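Local coordinates for protein putative Glycerophosphoryl diester phosphodiesterase (Silicibacter pomeroyi, PDB 3L12) that belongs to the glycerophosphoryl diester phosphodiesterase family and carries a magnesium ion in a TIM-barrel domain, at residues A[197-211]-A[241-255]. Residues are numbered along the deposited sequence; the frame is centred on the assembly and turned at random.
Sequences RRQAPDLPTSYLSQL and VASAGGQLWCPYFLD
Ser209 places OG between its backbone N and carbonyl carbon (chi1 63°), and Trp249 swings its indole anti to the backbone N (chi1 172°), so that NE1 donates to that hydroxyl over 2.8 Å, tilted from the ring plane. A water joins the same OG to Asp255 OD2, which also accepts from Leu211 N at 2.9 Å, on the syn side but well out of the carboxylate plane. Next to these bonds, Gln210 lies alongside Tyr252 and puts NE2 3.4 Å above the centre of its ring, the amide steeply inclined to the ring plane.

At the other end of the strands, Gln247 turns OE1 back to meet Thr205 N, a nearly straight bond of 3.1 Å. Thr205 O accepts from both Gln247 N and Leu248 N. The Tyr207 ring packs against Val241, Ala244 and Gly246, while Arg197 NH2 donates to Tyr207 OH in the guanidinium plane and, tilted from it, to Thr205 OG1. Gly245 CA lies over one guanidinium face, toward its rim.

Between these ends, Tyr207 N bonds to Leu248 O (3.0 Å) and Cys250 N to Tyr207 O (2.8 Å). The pair exemplifies how a TIM barrel joins adjacent parallel strands, here 205-209 and 248-251, through an intervening helix, 237-244, which ends in a Schellman motif at Gly245: a beta-alpha-beta crossover.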
ATOM      1  N   ARG A 197      11.661  25.705 -20.317  1.00  7.49           N
ATOM      2  CA  ARG A 197      11.578  25.542 -21.751  1.00  7.43           C
ATOM      3  C   ARG A 197      12.824  26.097 -22.411  1.00  8.40           C
ATOM      4  O   ARG A 197      13.309  25.537 -23.379  1.00  8.75           O
ATOM      5  CB  ARG A 197      10.339  26.235 -22.314  1.00  9.32           C
ATOM      6  CG  ARG A 197      10.121  25.958 -23.778  1.00 10.51           C
ATOM      7  CD  ARG A 197       8.900  26.623 -24.365  1.00 10.92           C
ATOM      8  NE  ARG A 197       7.706  26.315 -23.571  1.00 11.39           N
ATOM      9  CZ  ARG A 197       7.116  27.139 -22.703  1.00 11.89           C
ATOM     10  NH1 ARG A 197       7.555  28.386 -22.510  1.00 10.80           N
ATOM     11  NH2 ARG A 197       6.037  26.731 -22.037  1.00 13.05           N
ATOM     12  N   ARG A 198      13.332  27.209 -21.896  1.00  8.15           N
ATOM     13  CA  ARG A 198      14.573  27.757 -22.439  1.00  9.41           C
ATOM     14  C   ARG A 198      15.780  26.884 -22.116  1.00  8.29           C
ATOM     15  O   ARG A 198      16.673  26.744 -22.965  1.00  9.04           O
ATOM     16  CB  ARG A 198      14.807  29.208 -21.991  1.00 11.21           C
ATOM     17  CG  ARG A 198      13.905  30.194 -22.681  1.00 12.68           C
ATOM     18  CD  ARG A 198      14.328  31.630 -22.310  1.00 13.43           C
ATOM     19  NE  ARG A 198      14.066  31.891 -20.906  1.00 13.55           N
ATOM     20  CZ  ARG A 198      12.897  32.279 -20.395  1.00 13.97           C
ATOM     21  NH1 ARG A 198      11.831  32.449 -21.170  1.00 14.54           N
ATOM     22  NH2 ARG A 198      12.790  32.463 -19.083  1.00 14.41           N
ATOM     23  N   GLN A 199      15.836  26.306 -20.922  1.00  7.08           N
ATOM     24  CA  GLN A 199      16.951  25.427 -20.580  1.00  7.06           C
ATOM     25  C   GLN A 199      16.825  23.967 -21.080  1.00  9.13           C
ATOM     26  O   GLN A 199      17.847  23.289 -21.198  1.00 10.32           O
ATOM     27  CB  GLN A 199      17.187  25.392 -19.065  1.00  8.24           C
ATOM     28  CG  GLN A 199      17.678  26.682 -18.455  1.00  7.54           C
ATOM     29  CD  GLN A 199      18.133  26.524 -17.021  1.00  8.59           C
ATOM     30  OE1 GLN A 199      18.717  25.496 -16.640  1.00 10.02           O
ATOM     31  NE2 GLN A 199      17.830  27.523 -16.204  1.00  8.76           N
ATOM     32  N   ALA A 200      15.607  23.524 -21.393  1.00  8.50           N
ATOM     33  CA  ALA A 200      15.338  22.124 -21.761  1.00  6.36           C
ATOM     34  C   ALA A 200      14.119  22.049 -22.673  1.00  7.86           C
ATOM     35  O   ALA A 200      13.085  21.535 -22.279  1.00  8.45           O
ATOM     36  CB  ALA A 200      15.132  21.306 -20.499  1.00  8.14           C
ATOM     37  N   PRO A 201      14.242  22.557 -23.918  1.00  7.39           N
ATOM     38  CA  PRO A 201      13.103  22.560 -24.811  1.00  8.27           C
ATOM     39  C   PRO A 201      12.631  21.161 -25.185  1.00  9.72           C
ATOM     40  O   PRO A 201      11.523  21.010 -25.718  1.00 10.97           O
ATOM     41  CB  PRO A 201      13.630  23.291 -26.058  1.00  9.63           C
ATOM     42  CG  PRO A 201      15.092  23.186 -25.964  1.00  8.98           C
ATOM     43  CD  PRO A 201      15.396  23.253 -24.523  1.00  8.39           C
ATOM     44  N   ASP A 202      13.467  20.169 -24.910  1.00  9.09           N
ATOM     45  CA  ASP A 202      13.147  18.776 -25.147  1.00 11.16           C
ATOM     46  C   ASP A 202      12.167  18.201 -24.133  1.00 10.22           C
ATOM     47  O   ASP A 202      11.566  17.184 -24.418  1.00 10.49           O
ATOM     48  CB  ASP A 202      14.426  17.921 -25.191  1.00 13.63           C
ATOM     49  CG  ASP A 202      15.364  18.131 -23.990  1.00 19.21           C
ATOM     50  OD1 ASP A 202      15.791  19.300 -23.691  1.00 20.22           O
ATOM     51  OD2 ASP A 202      15.716  17.087 -23.371  1.00 22.57           O
ATOM     52  N   LEU A 203      11.977  18.863 -22.981  1.00  8.79           N
ATOM     53  CA  LEU A 203      11.077  18.376 -21.936  1.00  8.14           C
ATOM     54  C   LEU A 203       9.782  19.168 -21.995  1.00  8.19           C
ATOM     55  O   LEU A 203       9.816  20.419 -21.993  1.00  8.46           O
ATOM     56  CB  LEU A 203      11.723  18.473 -20.552  1.00  8.40           C
ATOM     57  CG  LEU A 203      13.093  17.835 -20.363  1.00  8.83           C
ATOM     58  CD1 LEU A 203      13.510  17.986 -18.884  1.00 10.56           C
ATOM     59  CD2 LEU A 203      13.097  16.379 -20.767  1.00  9.81           C
ATOM     60  N   PRO A 204       8.639  18.475 -22.067  1.00 10.17           N
ATOM     61  CA  PRO A 204       7.413  19.229 -22.112  1.00  9.22           C
ATOM     62  C   PRO A 204       7.139  19.915 -20.763  1.00  8.05           C
ATOM     63  O   PRO A 204       7.672  19.505 -19.729  1.00  8.22           O
ATOM     64  CB  PRO A 204       6.358  18.187 -22.502  1.00 10.76           C
ATOM     65  CG  PRO A 204       6.884  16.900 -22.003  1.00 12.79           C
ATOM     66  CD  PRO A 204       8.401  17.024 -22.082  1.00 10.07           C
ATOM     67  N   THR A 205       6.300  20.955 -20.816  1.00  8.33           N
ATOM     68  CA  THR A 205       5.939  21.764 -19.671  1.00  7.72           C
ATOM     69  C   THR A 205       4.444  21.558 -19.383  1.00  7.91           C
ATOM     70  O   THR A 205       3.615  21.487 -20.319  1.00  9.56           O
ATOM     71  CB  THR A 205       6.277  23.273 -19.891  1.00  8.53           C
ATOM     72  OG1 THR A 205       5.695  23.718 -21.110  1.00  9.49           O
ATOM     73  CG2 THR A 205       7.804  23.500 -19.965  1.00  8.78           C
ATOM     74  N   SER A 206       4.135  21.522 -18.093  1.00  8.43           N
ATOM     75  CA  SER A 206       2.793  21.270 -17.571  1.00  8.73           C
ATOM     76  C   SER A 206       2.397  22.346 -16.564  1.00  8.16           C
ATOM     77  O   SER A 206       3.098  22.587 -15.594  1.00  7.46           O
ATOM     78  CB  SER A 206       2.818  19.900 -16.903  1.00  9.62           C
ATOM     79  OG  SER A 206       1.622  19.625 -16.230  1.00  9.49           O
ATOM     80  N   TYR A 207       1.246  22.976 -16.810  1.00  7.53           N
ATOM     81  CA  TYR A 207       0.781  24.167 -16.102  1.00  8.72           C
ATOM     82  C   TYR A 207      -0.357  23.862 -15.125  1.00  7.80           C
ATOM     83  O   TYR A 207      -1.483  23.530 -15.551  1.00 10.90           O
ATOM     84  CB  TYR A 207       0.310  25.176 -17.147  1.00  9.75           C
ATOM     85  CG  TYR A 207       1.449  25.888 -17.899  1.00  9.55           C
ATOM     86  CD1 TYR A 207       2.282  25.206 -18.799  1.00  9.80           C
ATOM     87  CD2 TYR A 207       1.662  27.252 -17.749  1.00  9.92           C
ATOM     88  CE1 TYR A 207       3.293  25.876 -19.487  1.00  9.40           C
ATOM     89  CE2 TYR A 207       2.696  27.932 -18.443  1.00 10.53           C
ATOM     90  CZ  TYR A 207       3.522  27.230 -19.281  1.00 10.67           C
ATOM     91  OH  TYR A 207       4.564  27.862 -19.946  1.00 10.21           O
ATOM     92  N   LEU A 208      -0.043  23.915 -13.848  1.00  7.57           N
ATOM     93  CA  LEU A 208      -0.998  23.741 -12.786  1.00  8.58           C
ATOM     94  C   LEU A 208      -1.857  24.987 -12.694  1.00  9.34           C
ATOM     95  O   LEU A 208      -1.362  26.143 -12.855  1.00  9.48           O
ATOM     96  CB  LEU A 208      -0.303  23.568 -11.428  1.00  9.34           C
ATOM     97  CG  LEU A 208       0.283  22.183 -11.244  1.00  7.95           C
ATOM     98  CD1 LEU A 208       1.364  22.099 -10.144  1.00  8.46           C
ATOM     99  CD2 LEU A 208      -0.902  21.258 -10.899  1.00  9.27           C
ATOM    100  N   SER A 209      -3.121  24.782 -12.349  1.00  9.44           N
ATOM    101  CA  SER A 209      -4.015  25.907 -12.034  1.00 10.92           C
ATOM    102  C   SER A 209      -4.991  25.477 -10.931  1.00 11.76           C
ATOM    103  O   SER A 209      -5.313  24.282 -10.777  1.00 11.96           O
ATOM    104  CB  SER A 209      -4.785  26.381 -13.271  1.00 10.52           C
ATOM    105  OG  SER A 209      -5.638  25.348 -13.743  1.00 10.43           O
ATOM    106  N   GLN A 210      -5.427  26.443 -10.144  1.00 12.90           N
ATOM    107  CA  GLN A 210      -6.433  26.224  -9.104  1.00 14.52           C
ATOM    108  C   GLN A 210      -7.145  27.579  -8.862  1.00 15.97           C
ATOM    109  O   GLN A 210      -6.500  28.560  -8.502  1.00 14.82           O
ATOM    110  CB  GLN A 210      -5.822  25.670  -7.829  1.00 16.32           C
ATOM    111  CG  GLN A 210      -6.870  25.421  -6.725  1.00 17.43           C
ATOM    112  CD  GLN A 210      -6.286  24.830  -5.510  1.00 18.43           C
ATOM    113  OE1 GLN A 210      -5.190  25.206  -5.092  1.00 22.18           O
ATOM    114  NE2 GLN A 210      -6.995  23.892  -4.905  1.00 18.83           N
ATOM    115  N   LEU A 211      -8.449  27.631  -9.083  1.00 16.65           N
ATOM    116  CA  LEU A 211      -9.200  28.893  -8.944  1.00 16.87           C
ATOM    117  C   LEU A 211      -9.315  29.242  -7.483  1.00 20.21           C
ATOM    118  O   LEU A 211      -9.378  28.343  -6.630  1.00 19.61           O
ATOM    119  CB  LEU A 211     -10.573  28.777  -9.569  1.00 16.70           C
ATOM    120  CG  LEU A 211     -10.601  28.535 -11.084  1.00 16.37           C
ATOM    121  CD1 LEU A 211     -12.027  28.355 -11.566  1.00 18.87           C
ATOM    122  CD2 LEU A 211      -9.940  29.615 -11.851  1.00 19.26           C
ATOM    123  N   VAL A 241      -2.597  28.656 -21.289  1.00 14.18           N
ATOM    124  CA  VAL A 241      -1.553  27.626 -21.261  1.00 12.63           C
ATOM    125  C   VAL A 241      -1.017  27.330 -22.676  1.00 11.85           C
ATOM    126  O   VAL A 241       0.200  27.295 -22.869  1.00 13.13           O
ATOM    127  CB  VAL A 241      -2.077  26.335 -20.573  1.00 13.27           C
ATOM    128  CG1 VAL A 241      -1.110  25.194 -20.759  1.00 12.15           C
ATOM    129  CG2 VAL A 241      -2.317  26.610 -19.104  1.00 13.48           C
ATOM    130  N   ALA A 242      -1.901  27.153 -23.656  1.00 12.49           N
ATOM    131  CA  ALA A 242      -1.460  26.928 -25.043  1.00 13.51           C
ATOM    132  C   ALA A 242      -0.625  28.126 -25.502  1.00 15.97           C
ATOM    133  O   ALA A 242       0.458  27.965 -26.090  1.00 16.39           O
ATOM    134  CB  ALA A 242      -2.654  26.717 -25.993  1.00 11.60           C
ATOM    135  N   SER A 243      -1.112  29.336 -25.222  1.00 16.87           N
ATOM    136  CA  SER A 243      -0.369  30.563 -25.610  1.00 15.37           C
ATOM    137  C   SER A 243       1.005  30.687 -24.940  1.00 13.87           C
ATOM    138  O   SER A 243       1.939  31.192 -25.582  1.00 13.46           O
ATOM    139  CB  SER A 243      -1.191  31.832 -25.348  1.00 15.37           C
ATOM    140  OG  SER A 243      -2.289  31.892 -26.238  1.00 17.18           O
ATOM    141  N   ALA A 244       1.126  30.229 -23.687  1.00 13.03           N
ATOM    142  CA  ALA A 244       2.391  30.239 -22.956  1.00 12.89           C
ATOM    143  C   ALA A 244       3.399  29.220 -23.514  1.00 13.68           C
ATOM    144  O   ALA A 244       4.596  29.343 -23.240  1.00 15.35           O
ATOM    145  CB  ALA A 244       2.171  30.000 -21.495  1.00 13.03           C
ATOM    146  N   GLY A 245       2.916  28.235 -24.275  1.00 13.02           N
ATOM    147  CA  GLY A 245       3.744  27.200 -24.885  1.00 12.91           C
ATOM    148  C   GLY A 245       3.724  25.876 -24.135  1.00 12.16           C
ATOM    149  O   GLY A 245       4.604  25.042 -24.313  1.00 11.74           O
ATOM    150  N   GLY A 246       2.746  25.685 -23.260  1.00 12.29           N
ATOM    151  CA  GLY A 246       2.645  24.422 -22.501  1.00 11.22           C
ATOM    152  C   GLY A 246       2.048  23.275 -23.316  1.00 10.85           C
ATOM    153  O   GLY A 246       1.292  23.513 -24.291  1.00 10.63           O
ATOM    154  N   GLN A 247       2.384  22.052 -22.897  1.00  9.01           N
ATOM    155  CA  GLN A 247       1.836  20.832 -23.481  1.00  8.85           C
ATOM    156  C   GLN A 247       0.689  20.237 -22.638  1.00  8.10           C
ATOM    157  O   GLN A 247      -0.145  19.524 -23.179  1.00  9.22           O
ATOM    158  CB  GLN A 247       2.910  19.779 -23.659  1.00  9.64           C
ATOM    159  CG  GLN A 247       3.828  20.002 -24.846  1.00 10.61           C
ATOM    160  CD  GLN A 247       4.651  21.270 -24.720  1.00 10.05           C
ATOM    161  OE1 GLN A 247       5.305  21.500 -23.715  1.00 10.12           O
ATOM    162  NE2 GLN A 247       4.612  22.115 -25.764  1.00  9.73           N
ATOM    163  N   LEU A 248       0.689  20.516 -21.339  1.00  9.85           N
ATOM    164  CA  LEU A 248      -0.353  20.002 -20.420  1.00  9.36           C
ATOM    165  C   LEU A 248      -0.956  21.142 -19.605  1.00 10.39           C
ATOM    166  O   LEU A 248      -0.269  22.102 -19.214  1.00  9.28           O
ATOM    167  CB  LEU A 248       0.221  18.990 -19.448  1.00 11.18           C
ATOM    168  CG  LEU A 248       0.848  17.679 -19.912  1.00 12.08           C
ATOM    169  CD1 LEU A 248       2.253  17.963 -20.304  1.00 15.36           C
ATOM    170  CD2 LEU A 248       0.781  16.599 -18.769  1.00 14.99           C
ATOM    171  N   TRP A 249      -2.250  20.996 -19.323  1.00 10.34           N
ATOM    172  CA  TRP A 249      -2.968  21.882 -18.431  1.00  9.21           C
ATOM    173  C   TRP A 249      -3.450  20.994 -17.324  1.00  7.84           C
ATOM    174  O   TRP A 249      -4.088  19.974 -17.591  1.00  8.21           O
ATOM    175  CB  TRP A 249      -4.165  22.539 -19.124  1.00  8.85           C
ATOM    176  CG  TRP A 249      -5.046  23.330 -18.168  1.00  9.77           C
ATOM    177  CD1 TRP A 249      -4.656  24.141 -17.157  1.00 11.63           C
ATOM    178  CD2 TRP A 249      -6.479  23.389 -18.202  1.00 10.58           C
ATOM    179  NE1 TRP A 249      -5.777  24.684 -16.507  1.00 11.70           N
ATOM    180  CE2 TRP A 249      -6.896  24.226 -17.138  1.00 11.90           C
ATOM    181  CE3 TRP A 249      -7.449  22.764 -18.993  1.00 12.37           C
ATOM    182  CZ2 TRP A 249      -8.240  24.480 -16.871  1.00 12.36           C
ATOM    183  CZ3 TRP A 249      -8.779  23.006 -18.722  1.00 13.49           C
ATOM    184  CH2 TRP A 249      -9.156  23.846 -17.652  1.00 12.89           C
ATOM    185  N   CYS A 250      -3.149  21.350 -16.082  1.00  9.07           N
ATOM    186  CA  CYS A 250      -3.470  20.520 -14.920  1.00  7.20           C
ATOM    187  C   CYS A 250      -4.279  21.279 -13.914  1.00  9.20           C
ATOM    188  O   CYS A 250      -3.782  21.783 -12.929  1.00  8.64           O
ATOM    189  CB  CYS A 250      -2.221  19.941 -14.241  1.00  7.91           C
ATOM    190  SG  CYS A 250      -1.314  18.819 -15.358  1.00 11.57           S
ATOM    191  N   PRO A 251      -5.583  21.383 -14.173  1.00 11.41           N
ATOM    192  CA  PRO A 251      -6.472  22.064 -13.248  1.00 12.33           C
ATOM    193  C   PRO A 251      -6.944  21.240 -12.074  1.00 11.95           C
ATOM    194  O   PRO A 251      -7.137  19.995 -12.174  1.00 13.43           O
ATOM    195  CB  PRO A 251      -7.681  22.362 -14.103  1.00 12.15           C
ATOM    196  CG  PRO A 251      -7.735  21.193 -15.057  1.00 11.48           C
ATOM    197  CD  PRO A 251      -6.289  20.848 -15.347  1.00 11.24           C
ATOM    198  N   TYR A 252      -7.149  21.924 -10.962  1.00 11.39           N
ATOM    199  CA  TYR A 252      -7.726  21.314  -9.785  1.00 10.58           C
ATOM    200  C   TYR A 252      -9.120  20.780 -10.182  1.00 11.17           C
ATOM    201  O   TYR A 252      -9.843  21.413 -10.960  1.00 12.45           O
ATOM    202  CB  TYR A 252      -7.844  22.332  -8.682  1.00 12.00           C
ATOM    203  CG  TYR A 252      -8.387  21.776  -7.390  1.00 13.68           C
ATOM    204  CD1 TYR A 252      -7.662  20.854  -6.665  1.00 15.99           C
ATOM    205  CD2 TYR A 252      -9.580  22.259  -6.858  1.00 17.38           C
ATOM    206  CE1 TYR A 252      -8.143  20.355  -5.458  1.00 17.43           C
ATOM    207  CE2 TYR A 252     -10.060  21.766  -5.649  1.00 19.19           C
ATOM    208  CZ  TYR A 252      -9.333  20.818  -4.976  1.00 19.02           C
ATOM    209  OH  TYR A 252      -9.809  20.322  -3.771  1.00 23.86           O
ATOM    210  N   PHE A 253      -9.476  19.624  -9.646  1.00 10.34           N
ATOM    211  CA  PHE A 253     -10.674  18.933 -10.172  1.00 10.60           C
ATOM    212  C   PHE A 253     -11.990  19.702 -10.012  1.00 10.13           C
ATOM    213  O   PHE A 253     -12.875  19.535 -10.831  1.00 12.32           O
ATOM    214  CB  PHE A 253     -10.786  17.504  -9.634  1.00 10.44           C
ATOM    215  CG  PHE A 253     -11.281  17.410  -8.221  1.00  9.06           C
ATOM    216  CD1 PHE A 253     -10.423  17.550  -7.181  1.00  9.85           C
ATOM    217  CD2 PHE A 253     -12.607  17.140  -7.948  1.00 10.39           C
ATOM    218  CE1 PHE A 253     -10.834  17.454  -5.854  1.00 11.05           C
ATOM    219  CE2 PHE A 253     -13.018  17.077  -6.623  1.00 10.50           C
ATOM    220  CZ  PHE A 253     -12.130  17.204  -5.595  1.00 11.49           C
ATOM    221  N   LEU A 254     -12.119  20.538  -8.996  1.00 11.91           N
ATOM    222  CA  LEU A 254     -13.378  21.325  -8.848  1.00 13.12           C
ATOM    223  C   LEU A 254     -13.514  22.369  -9.901  1.00 15.24           C
ATOM    224  O   LEU A 254     -14.606  22.934 -10.072  1.00 14.20           O
ATOM    225  CB  LEU A 254     -13.471  21.976  -7.474  1.00 14.14           C
ATOM    226  CG  LEU A 254     -13.681  21.015  -6.314  1.00 16.14           C
ATOM    227  CD1 LEU A 254     -13.773  21.747  -4.998  1.00 17.43           C
ATOM    228  CD2 LEU A 254     -14.907  20.195  -6.588  1.00 15.83           C
ATOM    229  N   ASP A 255     -12.432  22.627 -10.652  1.00 13.93           N
ATOM    230  CA  ASP A 255     -12.459  23.665 -11.667  1.00 15.55           C
ATOM    231  C   ASP A 255     -12.731  23.109 -13.053  1.00 14.40           C
ATOM    232  O   ASP A 255     -12.842  23.857 -13.997  1.00 14.41           O
ATOM    233  CB  ASP A 255     -11.093  24.401 -11.749  1.00 16.15           C
ATOM    234  CG  ASP A 255     -10.617  24.961 -10.439  1.00 16.74           C
ATOM    235  OD1 ASP A 255     -11.412  25.171  -9.482  1.00 18.03           O
ATOM    236  OD2 ASP A 255      -9.401  25.265 -10.367  1.00 15.37           O
TER
HETATM  237  O   HOH W   1       7.198  23.472 -23.472  1.00 12.49           O
HETATM  238  O   HOH W   2      -8.204  25.626 -12.797  1.00 17.53           O
HETATM  239  O   HOH W   3     -10.638  25.943  -6.836  1.00 32.72           O